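Local coordinates for protein SOXX (Paracoccus pantotrophus, PDB 2C1D) that probably carries electrons through its heme c, as the smaller cytochrome partner in the SoxXA complex that initiates chemotrophic sulfur oxidation, at residues R69-E72 with A73-R76; N121-Q124 with I125-V129. All blocks are in the same frame, centred on the assembly; numbering follows the deposited sequence.

Interaction 1. Residues R69-E72 with A73-R76. With HEC (heme c), chain O.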
ATOM      1  N   ARG B  69      -8.688 -28.878 -15.624  1.00 42.15           N
ATOM      2  CA  ARG B  69      -7.999 -29.180 -14.376  1.00 41.11           C
ATOM      3  C   ARG B  69      -8.950 -29.483 -13.231  1.00 40.70           C
ATOM      4  O   ARG B  69      -8.560 -30.132 -12.243  1.00 40.34           O
ATOM      5  CB  ARG B  69      -7.109 -27.998 -13.960  1.00 41.43           C
ATOM      6  CG  ARG B  69      -6.062 -27.588 -14.994  1.00 41.94           C
ATOM      7  CD  ARG B  69      -4.970 -26.641 -14.454  1.00 42.66           C
ATOM      8  NE  ARG B  69      -5.421 -25.246 -14.388  1.00 40.68           N
ATOM      9  CZ  ARG B  69      -5.373 -24.382 -15.399  1.00 40.99           C
ATOM     10  NH1 ARG B  69      -4.906 -24.746 -16.587  1.00 40.05           N
ATOM     11  NH2 ARG B  69      -5.800 -23.132 -15.229  1.00 39.17           N
ATOM     12  N   TRP B  70     -10.184 -28.980 -13.346  1.00 39.60           N
ATOM     13  CA  TRP B  70     -11.163 -29.073 -12.270  1.00 39.34           C
ATOM     14  C   TRP B  70     -12.536 -29.456 -12.801  1.00 38.98           C
ATOM     15  O   TRP B  70     -12.907 -29.095 -13.914  1.00 39.55           O
ATOM     16  CB  TRP B  70     -11.302 -27.723 -11.552  1.00 39.44           C
ATOM     17  CG  TRP B  70     -10.024 -27.116 -11.122  1.00 38.08           C
ATOM     18  CD1 TRP B  70      -9.320 -26.162 -11.774  1.00 37.72           C
ATOM     19  CD2 TRP B  70      -9.286 -27.426  -9.943  1.00 37.20           C
ATOM     20  NE1 TRP B  70      -8.185 -25.847 -11.069  1.00 36.94           N
ATOM     21  CE2 TRP B  70      -8.148 -26.602  -9.932  1.00 36.75           C
ATOM     22  CE3 TRP B  70      -9.480 -28.314  -8.875  1.00 37.41           C
ATOM     23  CZ2 TRP B  70      -7.203 -26.648  -8.921  1.00 38.09           C
ATOM     24  CZ3 TRP B  70      -8.567 -28.352  -7.867  1.00 37.66           C
ATOM     25  CH2 TRP B  70      -7.425 -27.524  -7.893  1.00 39.17           C
ATOM     26  N   THR B  71     -13.302 -30.160 -11.978  1.00 39.22           N
ATOM     27  CA  THR B  71     -14.706 -30.429 -12.280  1.00 39.01           C
ATOM     28  C   THR B  71     -15.501 -29.168 -11.981  1.00 39.21           C
ATOM     29  O   THR B  71     -15.050 -28.306 -11.220  1.00 38.61           O
ATOM     30  CB  THR B  71     -15.276 -31.543 -11.393  1.00 39.21           C
ATOM     31  OG1 THR B  71     -15.247 -31.130 -10.034  1.00 37.23           O
ATOM     32  CG2 THR B  71     -14.416 -32.831 -11.415  1.00 40.48           C
ATOM     33  N   GLU B  72     -16.699 -29.093 -12.540  1.00 38.62           N
ATOM     34  CA  GLU B  72     -17.662 -28.059 -12.170  1.00 38.61           C
ATOM     35  C   GLU B  72     -17.718 -27.822 -10.660  1.00 37.66           C
ATOM     36  O   GLU B  72     -17.652 -26.673 -10.215  1.00 37.65           O
ATOM     37  CB  GLU B  72     -19.045 -28.417 -12.706  1.00 38.61           C
ATOM     38  CG  GLU B  72     -20.153 -27.436 -12.351  1.00 40.35           C
ATOM     39  CD  GLU B  72     -21.504 -27.873 -12.880  1.00 41.56           C
ATOM     40  OE1 GLU B  72     -21.595 -28.908 -13.550  1.00 44.15           O
ATOM     41  OE2 GLU B  72     -22.492 -27.188 -12.604  1.00 44.45           O
ATOM     42  N   ALA B  73     -17.811 -28.889  -9.870  1.00 36.42           N
ATOM     43  CA  ALA B  73     -17.982 -28.751  -8.424  1.00 35.02           C
ATOM     44  C   ALA B  73     -16.753 -28.155  -7.765  1.00 34.22           C
ATOM     45  O   ALA B  73     -16.841 -27.368  -6.823  1.00 33.04           O
ATOM     46  CB  ALA B  73     -18.292 -30.104  -7.784  1.00 35.39           C
ATOM     47  N   GLN B  74     -15.590 -28.569  -8.227  1.00 33.08           N
ATOM     48  CA  GLN B  74     -14.357 -27.979  -7.724  1.00 32.61           C
ATOM     49  C   GLN B  74     -14.301 -26.480  -8.050  1.00 31.88           C
ATOM     50  O   GLN B  74     -13.909 -25.688  -7.215  1.00 31.91           O
ATOM     51  CB  GLN B  74     -13.160 -28.722  -8.293  1.00 32.50           C
ATOM     52  CG  GLN B  74     -13.043 -30.093  -7.653  1.00 32.63           C
ATOM     53  CD  GLN B  74     -12.024 -31.013  -8.302  1.00 34.00           C
ATOM     54  OE1 GLN B  74     -11.794 -30.975  -9.519  1.00 35.56           O
ATOM     55  NE2 GLN B  74     -11.427 -31.860  -7.482  1.00 35.37           N
ATOM     56  N   LEU B  75     -14.686 -26.124  -9.274  1.00 31.41           N
ATOM     57  CA  LEU B  75     -14.604 -24.748  -9.733  1.00 31.52           C
ATOM     58  C   LEU B  75     -15.550 -23.898  -8.893  1.00 31.31           C
ATOM     59  O   LEU B  75     -15.187 -22.814  -8.489  1.00 30.88           O
ATOM     60  CB  LEU B  75     -14.905 -24.641 -11.226  1.00 31.06           C
ATOM     61  CG  LEU B  75     -13.879 -25.268 -12.187  1.00 32.00           C
ATOM     62  CD1 LEU B  75     -14.435 -25.361 -13.589  1.00 31.61           C
ATOM     63  CD2 LEU B  75     -12.568 -24.486 -12.193  1.00 32.30           C
ATOM     64  N   ARG B  76     -16.737 -24.421  -8.570  1.00 31.06           N
ATOM     65  CA  ARG B  76     -17.703 -23.674  -7.746  1.00 31.53           C
ATOM     66  C   ARG B  76     -17.120 -23.354  -6.388  1.00 31.22           C
ATOM     67  O   ARG B  76     -17.184 -22.216  -5.909  1.00 30.62           O
ATOM     68  CB  ARG B  76     -19.011 -24.473  -7.612  1.00 31.75           C
ATOM     69  CG  ARG B  76     -20.067 -23.911  -6.665  1.00 31.09           C
ATOM     70  CD  ARG B  76     -21.350 -24.758  -6.650  1.00 29.62           C
ATOM     71  NE  ARG B  76     -21.942 -24.791  -7.981  1.00 29.34           N
ATOM     72  CZ  ARG B  76     -22.040 -25.859  -8.776  1.00 30.03           C
ATOM     73  NH1 ARG B  76     -21.587 -27.063  -8.430  1.00 31.62           N
ATOM     74  NH2 ARG B  76     -22.600 -25.708  -9.957  1.00 31.27           N
TER
HETATM   75 FE   HEC O1158      -7.944 -17.016  -8.585  1.00 29.40          FE
HETATM   76  CHA HEC O1158      -6.274 -19.954  -8.115  1.00 32.36           C
HETATM   77  CHB HEC O1158     -10.219 -18.579 -10.544  1.00 31.67           C
HETATM   78  CHC HEC O1158      -9.715 -14.137  -8.784  1.00 27.20           C
HETATM   79  CHD HEC O1158      -5.428 -15.295  -6.939  1.00 28.39           C
HETATM   80  NA  HEC O1158      -8.213 -18.932  -9.193  1.00 29.99           N
HETATM   81  C1A HEC O1158      -7.376 -19.975  -8.929  1.00 31.40           C
HETATM   82  C2A HEC O1158      -7.870 -21.124  -9.654  1.00 32.02           C
HETATM   83  C3A HEC O1158      -8.970 -20.751 -10.339  1.00 31.84           C
HETATM   84  C4A HEC O1158      -9.200 -19.349 -10.041  1.00 30.94           C
HETATM   85  CMA HEC O1158      -9.881 -21.569 -11.272  1.00 31.53           C
HETATM   86  CAA HEC O1158      -7.200 -22.498  -9.583  1.00 35.59           C
HETATM   87  CBA HEC O1158      -5.836 -22.496 -10.260  1.00 35.74           C
HETATM   88  CGA HEC O1158      -6.108 -22.719 -11.699  1.00 36.99           C
HETATM   89  O1A HEC O1158      -6.562 -23.840 -12.014  1.00 39.42           O
HETATM   90  O2A HEC O1158      -5.891 -21.803 -12.527  1.00 37.19           O
HETATM   91  NB  HEC O1158      -9.605 -16.461  -9.503  1.00 26.74           N
HETATM   92  C1B HEC O1158     -10.458 -17.281 -10.210  1.00 30.35           C
HETATM   93  C2B HEC O1158     -11.669 -16.543 -10.528  1.00 29.99           C
HETATM   94  C3B HEC O1158     -11.529 -15.301 -10.055  1.00 26.65           C
HETATM   95  C4B HEC O1158     -10.238 -15.244  -9.392  1.00 27.24           C
HETATM   96  CMB HEC O1158     -12.837 -17.103 -11.353  1.00 29.38           C
HETATM   97  CAB HEC O1158     -12.584 -14.160 -10.160  1.00 27.06           C
HETATM   98  CBB HEC O1158     -13.803 -14.563  -9.659  1.00 25.35           C
HETATM   99  NC  HEC O1158      -7.628 -15.031  -7.983  1.00 26.42           N
HETATM  100  C1C HEC O1158      -8.505 -14.022  -8.167  1.00 27.05           C
HETATM  101  C2C HEC O1158      -7.882 -12.795  -7.675  1.00 26.20           C
HETATM  102  C3C HEC O1158      -6.756 -13.136  -7.028  1.00 27.27           C
HETATM  103  C4C HEC O1158      -6.531 -14.550  -7.314  1.00 27.24           C
HETATM  104  CMC HEC O1158      -8.611 -11.448  -7.540  1.00 27.60           C
HETATM  105  CAC HEC O1158      -5.717 -12.220  -6.283  1.00 29.35           C
HETATM  106  CBC HEC O1158      -6.120 -11.413  -5.291  1.00 30.19           C
HETATM  107  ND  HEC O1158      -6.135 -17.541  -7.641  1.00 30.08           N
HETATM  108  C1D HEC O1158      -5.237 -16.659  -7.056  1.00 29.25           C
HETATM  109  C2D HEC O1158      -4.090 -17.405  -6.589  1.00 32.10           C
HETATM  110  C3D HEC O1158      -4.366 -18.866  -6.966  1.00 33.34           C
HETATM  111  C4D HEC O1158      -5.645 -18.840  -7.620  1.00 32.08           C
HETATM  112  CMD HEC O1158      -2.827 -16.863  -5.863  1.00 32.92           C
HETATM  113  CAD HEC O1158      -3.478 -20.124  -6.739  1.00 34.24           C
HETATM  114  CBD HEC O1158      -3.869 -20.747  -5.401  1.00 37.71           C
HETATM  115  CGD HEC O1158      -2.683 -20.890  -4.469  1.00 40.98           C
HETATM  116  O1D HEC O1158      -2.557 -20.070  -3.497  1.00 43.13           O
HETATM  117  O2D HEC O1158      -1.879 -21.836  -4.732  1.00 42.64           O
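Thr71 and Gln74 form a capping box at the N-terminus of helix 72-81. Gln74 N donates to Thr71 OG1 over 3.2 Å in an almost straight bond. In return, Gln74 OE1 accepts from Thr71 N at 3.0 Å, with the donor tilted 18° from the amide's carbonyl plane. Thr71 can accept because its OG1 lies between its backbone N and carbonyl carbon (chi1 63°), directed at the first turn. Thr71 O then receives Leu75 N, starting the helical bonding.

The tight part lies on the Trp70 side. Leu75 CD2 packs obliquely against Trp70 CB at 3.5 Å, while Gln74 brings its amide to the indole edge near CE3, the two planes 79° apart. Beyond this, Leu75 is buried against Leu132 and Val133. The looser side is that of Glu72, whose extended chain reaches from the exposed surface alongside the buried Arg76. Its OE2 makes a salt bridge to Arg76 NH2 at 3.0 Å, but off-plane, on the anti side of the carboxylate. The stronger partner of Arg76 is Glu126.

At the other end, the indole and Arg69 share one heme propionate. Trp70 NE1 reaches HEC O1A at 2.7 Å, Arg69 NE meets the same oxygen at 3.0 Å, and Arg69 NH2 donates to HEC O2A; Arg69 NH1 donates to Asp64 O. Three N-H groups therefore fix the rotation of this carboxylate, and the guanidinium probably stabilises its negative charge, consistent with a propionate held ionised beside the heme.

Interaction 2. Residues N121-Q124 with I125-V129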
ATOM      1  N   ASN B 121     -22.864 -12.341  -5.870  1.00 26.37           N
ATOM      2  CA  ASN B 121     -24.065 -13.074  -5.456  1.00 26.68           C
ATOM      3  C   ASN B 121     -24.024 -14.520  -6.007  1.00 26.62           C
ATOM      4  O   ASN B 121     -23.129 -14.867  -6.756  1.00 27.87           O
ATOM      5  CB  ASN B 121     -25.357 -12.294  -5.786  1.00 26.51           C
ATOM      6  CG  ASN B 121     -25.610 -12.122  -7.274  1.00 26.73           C
ATOM      7  OD1 ASN B 121     -26.020 -11.033  -7.756  1.00 26.65           O
ATOM      8  ND2 ASN B 121     -25.422 -13.181  -8.011  1.00 21.97           N
ATOM      9  N   ALA B 122     -24.983 -15.353  -5.640  1.00 26.80           N
ATOM     10  CA  ALA B 122     -24.920 -16.805  -5.966  1.00 26.26           C
ATOM     11  C   ALA B 122     -24.991 -17.106  -7.444  1.00 26.16           C
ATOM     12  O   ALA B 122     -24.277 -17.972  -7.931  1.00 26.04           O
ATOM     13  CB  ALA B 122     -25.982 -17.572  -5.215  1.00 25.74           C
ATOM     14  N   GLN B 123     -25.844 -16.390  -8.175  1.00 25.44           N
ATOM     15  CA  GLN B 123     -25.964 -16.592  -9.610  1.00 25.47           C
ATOM     16  C   GLN B 123     -24.711 -16.104 -10.328  1.00 25.59           C
ATOM     17  O   GLN B 123     -24.317 -16.695 -11.334  1.00 25.26           O
ATOM     18  CB  GLN B 123     -27.207 -15.883 -10.195  1.00 24.75           C
ATOM     19  CG  GLN B 123     -27.484 -16.213 -11.655  1.00 24.92           C
ATOM     20  CD  GLN B 123     -27.661 -17.701 -11.895  1.00 26.34           C
ATOM     21  OE1 GLN B 123     -27.080 -18.281 -12.842  1.00 28.49           O
ATOM     22  NE2 GLN B 123     -28.438 -18.333 -11.035  1.00 22.56           N
ATOM     23  N   GLN B 124     -24.096 -15.033  -9.827  1.00 24.99           N
ATOM     24  CA  GLN B 124     -22.831 -14.547 -10.406  1.00 25.19           C
ATOM     25  C   GLN B 124     -21.754 -15.636 -10.321  1.00 25.75           C
ATOM     26  O   GLN B 124     -21.035 -15.873 -11.297  1.00 24.85           O
ATOM     27  CB  GLN B 124     -22.366 -13.268  -9.702  1.00 25.56           C
ATOM     28  CG  GLN B 124     -23.179 -12.054 -10.212  1.00 25.20           C
ATOM     29  CD  GLN B 124     -22.958 -10.800  -9.423  1.00 25.32           C
ATOM     30  OE1 GLN B 124     -22.539 -10.854  -8.293  1.00 24.28           O
ATOM     31  NE2 GLN B 124     -23.265  -9.665 -10.020  1.00 25.76           N
ATOM     32  N   ILE B 125     -21.694 -16.317  -9.180  1.00 26.36           N
ATOM     33  CA  ILE B 125     -20.759 -17.432  -9.013  1.00 27.98           C
ATOM     34  C   ILE B 125     -21.055 -18.506 -10.060  1.00 28.35           C
ATOM     35  O   ILE B 125     -20.140 -19.006 -10.702  1.00 29.99           O
ATOM     36  CB  ILE B 125     -20.821 -18.071  -7.582  1.00 27.78           C
ATOM     37  CG1 ILE B 125     -20.569 -17.065  -6.461  1.00 30.02           C
ATOM     38  CG2 ILE B 125     -19.844 -19.286  -7.479  1.00 28.20           C
ATOM     39  CD1 ILE B 125     -19.211 -16.649  -6.254  1.00 31.71           C
ATOM     40  N   GLU B 126     -22.328 -18.865 -10.230  1.00 28.30           N
ATOM     41  CA  GLU B 126     -22.712 -19.910 -11.178  1.00 27.98           C
ATOM     42  C   GLU B 126     -22.353 -19.518 -12.607  1.00 28.75           C
ATOM     43  O   GLU B 126     -21.932 -20.369 -13.410  1.00 28.17           O
ATOM     44  CB  GLU B 126     -24.215 -20.222 -11.071  1.00 28.31           C
ATOM     45  CG  GLU B 126     -24.610 -20.886  -9.752  1.00 27.46           C
ATOM     46  CD  GLU B 126     -23.943 -22.224  -9.504  1.00 25.25           C
ATOM     47  OE1 GLU B 126     -23.759 -22.982 -10.475  1.00 27.67           O
ATOM     48  OE2 GLU B 126     -23.594 -22.520  -8.340  1.00 27.78           O
ATOM     49  N   ASP B 127     -22.512 -18.225 -12.914  1.00 28.33           N
ATOM     50  CA  ASP B 127     -22.189 -17.656 -14.204  1.00 28.86           C
ATOM     51  C   ASP B 127     -20.674 -17.719 -14.493  1.00 29.27           C
ATOM     52  O   ASP B 127     -20.258 -18.019 -15.634  1.00 30.02           O
ATOM     53  CB  ASP B 127     -22.679 -16.197 -14.287  1.00 28.84           C
ATOM     54  CG  ASP B 127     -24.212 -16.065 -14.352  1.00 30.90           C
ATOM     55  OD1 ASP B 127     -24.944 -17.062 -14.534  1.00 28.45           O
ATOM     56  OD2 ASP B 127     -24.791 -14.956 -14.250  1.00 32.45           O
ATOM     57  N   VAL B 128     -19.863 -17.460 -13.469  1.00 29.27           N
ATOM     58  CA  VAL B 128     -18.413 -17.503 -13.598  1.00 29.36           C
ATOM     59  C   VAL B 128     -18.000 -18.972 -13.811  1.00 29.85           C
ATOM     60  O   VAL B 128     -17.261 -19.274 -14.722  1.00 30.58           O
ATOM     61  CB  VAL B 128     -17.727 -16.905 -12.376  1.00 29.23           C
ATOM     62  CG1 VAL B 128     -16.220 -17.258 -12.354  1.00 29.18           C
ATOM     63  CG2 VAL B 128     -17.932 -15.372 -12.364  1.00 29.70           C
ATOM     64  N   VAL B 129     -18.533 -19.870 -12.990  1.00 30.14           N
ATOM     65  CA  VAL B 129     -18.264 -21.305 -13.107  1.00 30.48           C
ATOM     66  C   VAL B 129     -18.568 -21.839 -14.510  1.00 31.20           C
ATOM     67  O   VAL B 129     -17.770 -22.596 -15.063  1.00 31.21           O
ATOM     68  CB  VAL B 129     -19.039 -22.114 -12.053  1.00 29.71           C
ATOM     69  CG1 VAL B 129     -18.986 -23.611 -12.342  1.00 30.66           C
ATOM     70  CG2 VAL B 129     -18.494 -21.856 -10.679  1.00 30.56           C
TER
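Asp127 and Gln123 meet one turn apart on helix 122-133, the C-terminal helix of this cytochrome c fold. The evidence for a regular alpha-helical start is a run of four i to i+4 bonds: Ile125 N to Asn121 O, Glu126 N to Ala122 O, Asp127 N to Gln123 O at 2.8 Å, and Val128 N to Gln124 O at 2.9 Å. Asn121, at the N-cap position, gives its own N to Gln124 OE1 at 2.9 Å; with CG set beside its own backbone N, the extended Gln124 chain runs back to the start of the helix and satisfies the backbone N-H of Asn121.

Both acidic side chains have donors outside the helix. Glu126 is bent at chi2 (-61°), which carries its carboxylate away from this turn; there OE2 accepts both Arg76 NE in a salt bridge and Leu19 N. Asp127 OD1 takes the backbone N of Asn25, while its CB lies 3.4 Å from Gln123 O. An alanine at Asp127 is likely to leave Asn25 N without this acceptor and to weaken the tie between the helix and the segment leading into helix 26-33.

Ile125 and Val128 supply the apolar side, both touching Val79 of helix 72-81, and Val128 also borders the heme. Val128 CG2, placed beside its own backbone N, comes within 3.3 Å of Gln124 O, the carbonyl oxygen that Val128 N already engages.

In the fold
Both interactions sit at helix starts, yet in different settings. Interaction 1 is partly buried and reaches solvent, opening helix 72-81 with a reciprocal side-chain cap and holding a heme propionate through charged and polar groups. Interaction 2 is largely buried; backbone bonding dominates it, its acids are satisfied by other parts of the chain, and it meets the heme through an apolar side chain. The two touch directly, their centres about 13 Å apart. Arg76 NE pairs with Glu126 OE2 at 2.8 Å, and Val129 CG2 packs 3.5 Å from Arg76 CA. Helices 72-81 and 122-133 are thus joined by a salt bridge together with apolar packing.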